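Side-chain contacts in transcriptional regulator, putative (Vibrio cholerae O1 biovar eltor str. N16961, PDB 3BJN), which probably binds DNA as an IclR-family transcription factor, presumably a repressor of allantoin and glyoxylate utilization genes, and is represented here by its C-terminal domain: residues 81-84 with 85-89; 151-154 with 155-159. All coordinates share one frame; numbering follows the deposited sequence. Where two conformers were deposited one is given.

Contact 1: 81-84 with 85-89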
loop_
_atom_site.group_PDB
_atom_site.type_symbol
_atom_site.label_atom_id
_atom_site.label_comp_id
_atom_site.label_asym_id
_atom_site.label_seq_id
_atom_site.Cartn_x
_atom_site.Cartn_y
_atom_site.Cartn_z
ATOM N N ARG A 81 1.086 -2.353 18.025
ATOM C CA ARG A 81 0.174 -1.519 17.256
ATOM C C ARG A 81 -0.632 -2.419 16.316
ATOM O O ARG A 81 -1.868 -2.376 16.284
ATOM C CB ARG A 81 0.969 -0.483 16.462
ATOM C CG ARG A 81 0.130 0.582 15.776
ATOM C CD ARG A 81 1.003 1.523 14.912
ATOM N NE ARG A 81 0.181 2.502 14.195
ATOM C CZ ARG A 81 0.628 3.494 13.422
ATOM N NH1 ARG A 81 1.935 3.700 13.226
ATOM N NH2 ARG A 81 -0.251 4.303 12.841
ATOM N N CYS A 82 0.091 -3.239 15.555
ATOM C CA CYS A 82 -0.511 -4.187 14.629
ATOM C C CYS A 82 -1.550 -5.083 15.351
ATOM O O CYS A 82 -2.656 -5.283 14.850
ATOM C CB CYS A 82 0.573 -5.037 13.949
ATOM S SG CYS A 82 -0.090 -6.444 13.039
ATOM N N GLU A 83 -1.202 -5.573 16.540
ATOM C CA GLU A 83 -2.108 -6.437 17.306
ATOM C C GLU A 83 -3.410 -5.731 17.690
ATOM O O GLU A 83 -4.507 -6.309 17.549
ATOM C CB GLU A 83 -1.395 -7.020 18.542
ATOM C CG GLU A 83 -0.248 -7.948 18.141
ATOM C CD GLU A 83 0.718 -8.220 19.292
ATOM O OE1 GLU A 83 0.485 -7.738 20.428
ATOM O OE2 GLU A 83 1.712 -8.926 19.053
ATOM N N LYS A 84 -3.306 -4.477 18.129
ATOM C CA LYS A 84 -4.485 -3.679 18.509
ATOM C C LYS A 84 -5.439 -3.518 17.336
ATOM O O LYS A 84 -6.674 -3.579 17.482
ATOM C CB LYS A 84 -4.064 -2.280 18.994
ATOM C CG LYS A 84 -3.460 -2.234 20.379
ATOM C CD LYS A 84 -3.149 -0.793 20.723
ATOM C CE LYS A 84 -2.579 -0.688 22.116
ATOM N NZ LYS A 84 -2.032 0.675 22.323
ATOM N N ILE A 85 -4.863 -3.288 16.157
ATOM C CA ILE A 85 -5.664 -3.062 14.982
ATOM C C ILE A 85 -6.368 -4.359 14.580
ATOM O O ILE A 85 -7.564 -4.377 14.371
ATOM C CB ILE A 85 -4.798 -2.503 13.811
ATOM C CG1 ILE A 85 -4.332 -1.092 14.174
ATOM C CG2 ILE A 85 -5.595 -2.474 12.529
ATOM C CD1 ILE A 85 -3.213 -0.553 13.266
ATOM N N LEU A 86 -5.622 -5.455 14.505
ATOM C CA LEU A 86 -6.215 -6.721 14.052
ATOM C C LEU A 86 -7.302 -7.155 15.054
ATOM O O LEU A 86 -8.357 -7.655 14.642
ATOM C CB LEU A 86 -5.145 -7.802 13.901
ATOM C CG LEU A 86 -4.284 -7.658 12.633
ATOM C CD1 LEU A 86 -3.369 -8.858 12.537
ATOM C CD2 LEU A 86 -5.130 -7.544 11.392
ATOM N N ARG A 87 -7.035 -6.975 16.356
ATOM C CA ARG A 87 -8.044 -7.359 17.373
ATOM C C ARG A 87 -9.332 -6.528 17.251
ATOM O O ARG A 87 -10.463 -7.019 17.466
ATOM C CB ARG A 87 -7.479 -7.317 18.797
ATOM C CG ARG A 87 -6.398 -8.393 19.016
ATOM C CD ARG A 87 -6.163 -8.777 20.455
ATOM N NE ARG A 87 -5.377 -10.020 20.498
ATOM C CZ ARG A 87 -4.064 -10.082 20.714
ATOM N NH1 ARG A 87 -3.358 -8.971 20.927
ATOM N NH2 ARG A 87 -3.456 -11.265 20.714
ATOM N N TYR A 88 -9.185 -5.248 16.937
ATOM C CA TYR A 88 -10.374 -4.436 16.705
ATOM C C TYR A 88 -11.232 -5.014 15.585
ATOM O O TYR A 88 -12.442 -5.058 15.686
ATOM C CB TYR A 88 -9.956 -3.027 16.333
ATOM C CG TYR A 88 -11.101 -2.165 15.887
ATOM C CD1 TYR A 88 -12.116 -1.812 16.785
ATOM C CD2 TYR A 88 -11.181 -1.690 14.578
ATOM C CE1 TYR A 88 -13.183 -0.973 16.390
ATOM C CE2 TYR A 88 -12.243 -0.864 14.161
ATOM C CZ TYR A 88 -13.238 -0.510 15.089
ATOM O OH TYR A 88 -14.276 0.311 14.660
ATOM N N PHE A 89 -10.594 -5.484 14.515
ATOM C CA PHE A 89 -11.338 -6.039 13.395
ATOM C C PHE A 89 -11.694 -7.516 13.584
ATOM O O PHE A 89 -12.157 -8.164 12.639
ATOM C CB PHE A 89 -10.535 -5.841 12.115
ATOM C CG PHE A 89 -10.497 -4.413 11.657
ATOM C CD1 PHE A 89 -11.689 -3.718 11.370
ATOM C CD2 PHE A 89 -9.271 -3.739 11.531
ATOM C CE1 PHE A 89 -11.667 -2.369 10.966
ATOM C CE2 PHE A 89 -9.245 -2.393 11.084
ATOM C CZ PHE A 89 -10.435 -1.709 10.824
#
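C82 and L86 meet one turn apart on the buried side of the amphipathic helix 79-88, in the IclR C-terminal domain, a GAF-related fold. SG of C82 lies 4.1 Å from CD1 of L86, an apolar contact at van der Waals range, closed over by neighbouring helices: L74 of helix 67-76 and F102 of helix 96-108 touch both residues, while I85 rests on L64, L74 and M77. With SG anti to the backbone N (chi1 169°), the sulfur lies beside the carbonyl carbon and approaches the leucine methyl. I85 folds back along the helix, its CG1 3.5 Å from O of R81, the same oxygen that accepts the bond from I85 N.

C82, I85 and L86 are buried, whereas R87 is exposed and E83 partly so, and there the charged ends do not meet. E83 and R87 run side by side and point the same way, yet OE1 of E83 and NH1 of R87 stay 4.1 Å apart, beyond a salt bridge, with carboxylate and guanidinium planes turned 67° from each other. Any electrostatic attraction there is probably modest. The aliphatic part of R87 sits closer to the backbone: its CG is 3.2 Å from O of E83, the oxygen that accepts the bond from N of R87 at 2.9 Å.

Contact 2: 151-154 with 155-159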
loop_
_atom_site.group_PDB
_atom_site.type_symbol
_atom_site.label_atom_id
_atom_site.label_comp_id
_atom_site.label_asym_id
_atom_site.label_seq_id
_atom_site.Cartn_x
_atom_site.Cartn_y
_atom_site.Cartn_z
ATOM N N LYS A 151 3.723 -8.436 -13.515
ATOM C CA LYS A 151 3.891 -8.501 -12.060
ATOM C C LYS A 151 5.291 -8.087 -11.569
ATOM O O LYS A 151 5.415 -7.214 -10.673
ATOM C CB LYS A 151 3.512 -9.901 -11.572
ATOM C CG LYS A 151 3.384 -9.960 -10.076
ATOM C CD LYS A 151 2.957 -11.351 -9.632
ATOM C CE LYS A 151 2.946 -11.430 -8.127
ATOM N NZ LYS A 151 2.767 -12.855 -7.703
ATOM N N GLN A 152 6.344 -8.671 -12.157
ATOM C CA GLN A 152 7.707 -8.364 -11.715
ATOM C C GLN A 152 8.036 -6.893 -11.997
ATOM O O GLN A 152 8.683 -6.231 -11.176
ATOM C CB GLN A 152 8.718 -9.298 -12.400
ATOM C CG GLN A 152 10.198 -8.931 -12.156
ATOM C CD GLN A 152 10.737 -9.340 -10.785
ATOM O OE1 GLN A 152 9.999 -9.437 -9.799
ATOM N NE2 GLN A 152 12.052 -9.560 -10.724
ATOM N N ARG A 153 7.577 -6.390 -13.140
ATOM C CA ARG A 153 7.775 -4.979 -13.480
ATOM C C ARG A 153 7.154 -4.062 -12.430
ATOM O O ARG A 153 7.792 -3.130 -11.958
ATOM C CB ARG A 153 7.123 -4.706 -14.843
ATOM C CG ARG A 153 7.012 -3.243 -15.259
ATOM C CD ARG A 153 6.162 -3.186 -16.509
ATOM N NE ARG A 153 6.120 -1.865 -17.156
ATOM C CZ ARG A 153 5.382 -1.598 -18.227
ATOM N NH1 ARG A 153 5.444 -0.385 -18.776
ATOM N NH2 ARG A 153 4.602 -2.533 -18.766
ATOM N N ILE A 154 5.911 -4.320 -12.065
ATOM C CA ILE A 154 5.249 -3.490 -11.049
ATOM C C ILE A 154 5.930 -3.599 -9.697
ATOM O O ILE A 154 6.188 -2.589 -9.051
ATOM C CB ILE A 154 3.755 -3.816 -10.985
ATOM C CG1 ILE A 154 3.120 -3.420 -12.341
ATOM C CG2 ILE A 154 3.099 -3.076 -9.791
ATOM C CD1 ILE A 154 1.691 -3.999 -12.536
ATOM N N ILE A 155 6.227 -4.830 -9.268
ATOM C CA ILE A 155 6.966 -5.017 -7.988
ATOM C C ILE A 155 8.266 -4.183 -7.962
ATOM O O ILE A 155 8.507 -3.420 -7.040
ATOM C CB ILE A 155 7.258 -6.515 -7.785
ATOM C CG1 ILE A 155 5.949 -7.269 -7.513
ATOM C CG2 ILE A 155 8.334 -6.737 -6.661
ATOM C CD1 ILE A 155 6.106 -8.790 -7.613
ATOM N N LEU A 156 9.092 -4.310 -9.002
ATOM C CA LEU A 156 10.374 -3.591 -8.999
ATOM C C LEU A 156 10.150 -2.070 -8.954
ATOM O O LEU A 156 10.816 -1.363 -8.190
ATOM C CB LEU A 156 11.259 -4.015 -10.174
ATOM C CG LEU A 156 11.791 -5.448 -10.010
ATOM C CD1 LEU A 156 12.483 -5.815 -11.308
ATOM C CD2 LEU A 156 12.748 -5.633 -8.801
ATOM N N HIS A 157 9.200 -1.552 -9.740
ATOM C CA HIS A 157 8.984 -0.116 -9.756
ATOM C C HIS A 157 8.373 0.410 -8.442
ATOM O O HIS A 157 8.695 1.517 -7.990
ATOM C CB HIS A 157 8.100 0.288 -10.951
ATOM C CG HIS A 157 8.820 0.293 -12.270
ATOM N ND1 HIS A 157 10.052 0.899 -12.455
ATOM C CD2 HIS A 157 8.452 -0.203 -13.477
ATOM C CE1 HIS A 157 10.414 0.753 -13.730
ATOM N NE2 HIS A 157 9.442 0.128 -14.373
ATOM N N VAL A 158 7.541 -0.407 -7.809
ATOM C CA VAL A 158 6.947 -0.032 -6.512
ATOM C C VAL A 158 8.024 -0.000 -5.424
ATOM O O VAL A 158 8.116 0.950 -4.648
ATOM C CB VAL A 158 5.778 -0.998 -6.177
ATOM C CG1 VAL A 158 5.383 -0.944 -4.678
ATOM C CG2 VAL A 158 4.577 -0.670 -7.057
ATOM N N LEU A 159 8.875 -1.031 -5.393
ATOM C CA LEU A 159 10.019 -1.021 -4.491
ATOM C C LEU A 159 10.901 0.220 -4.732
ATOM O O LEU A 159 11.321 0.894 -3.797
ATOM C CB LEU A 159 10.819 -2.310 -4.674
ATOM C CG LEU A 159 10.196 -3.571 -4.065
ATOM C CD1 LEU A 159 10.828 -4.833 -4.625
ATOM C CD2 LEU A 159 10.305 -3.520 -2.502
HETATM O O HOH W 1 8.864 -0.781 -16.923
#
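Helix 144-163, the C-terminal helix of this IclR effector-type domain, packs one side against the antiparallel sheet, and residues 151-159 span about two and a half of its turns. Four successive i to i+4 backbone bonds join 151-154 to 155-159; of these the straightest runs from N of I155 to O of K151, with an N-H...O angle of 175°. On the sheet side, CG2 of I154 lies 3.9 Å from CG2 of V158, and both residues touch V140 of strand 133-143. I155 reaches I124 of strand 121-130 and also Y110, while its CD1 packs 3.9 Å from CG of K151, against the aliphatic part of that lysine.

Q152 bends at chi2 (78°), which brings its amide back over L156: NE2 is 3.8 Å from CD1 of L156, a van der Waals contact of the amide with the leucine methyl.

The polar side faces helix 12-26. CG of R153 lies 3.8 Å from CD2 of H157, with guanidinium and imidazole planes 62° apart. Both side chains are held by further partners: NH1 of R153 bonds to O of Q25, NH2 to OD1 of N150, and ND1 of H157 to OE1 of Q160. One water bridges the two side chains, lying in the plane of the imidazole at its edge, 2.8 Å from NE2 of H157, and accepting a weak bond from NE of R153 at 3.0 Å.

Contact 1 and contact 2 sit on opposite sides of the domain's centre, their own centres 29 Å apart and their nearest atoms about 19 Å apart, so neither touches the other. Contact 1 lies about 18 Å from the centre of the chain and contact 2 about 13 Å. Both are i to i+4 contacts within one helix, but the surroundings differ: 81-89 packs its apolar side on neighbouring helices 67-76 and 96-108, whereas 151-159 lies on strands 121-130 and 133-143 and beside helix 12-26. Along the chain they follow in series, contact 1 closing before contact 2 opens, and both belong to the same IclR C-terminal domain.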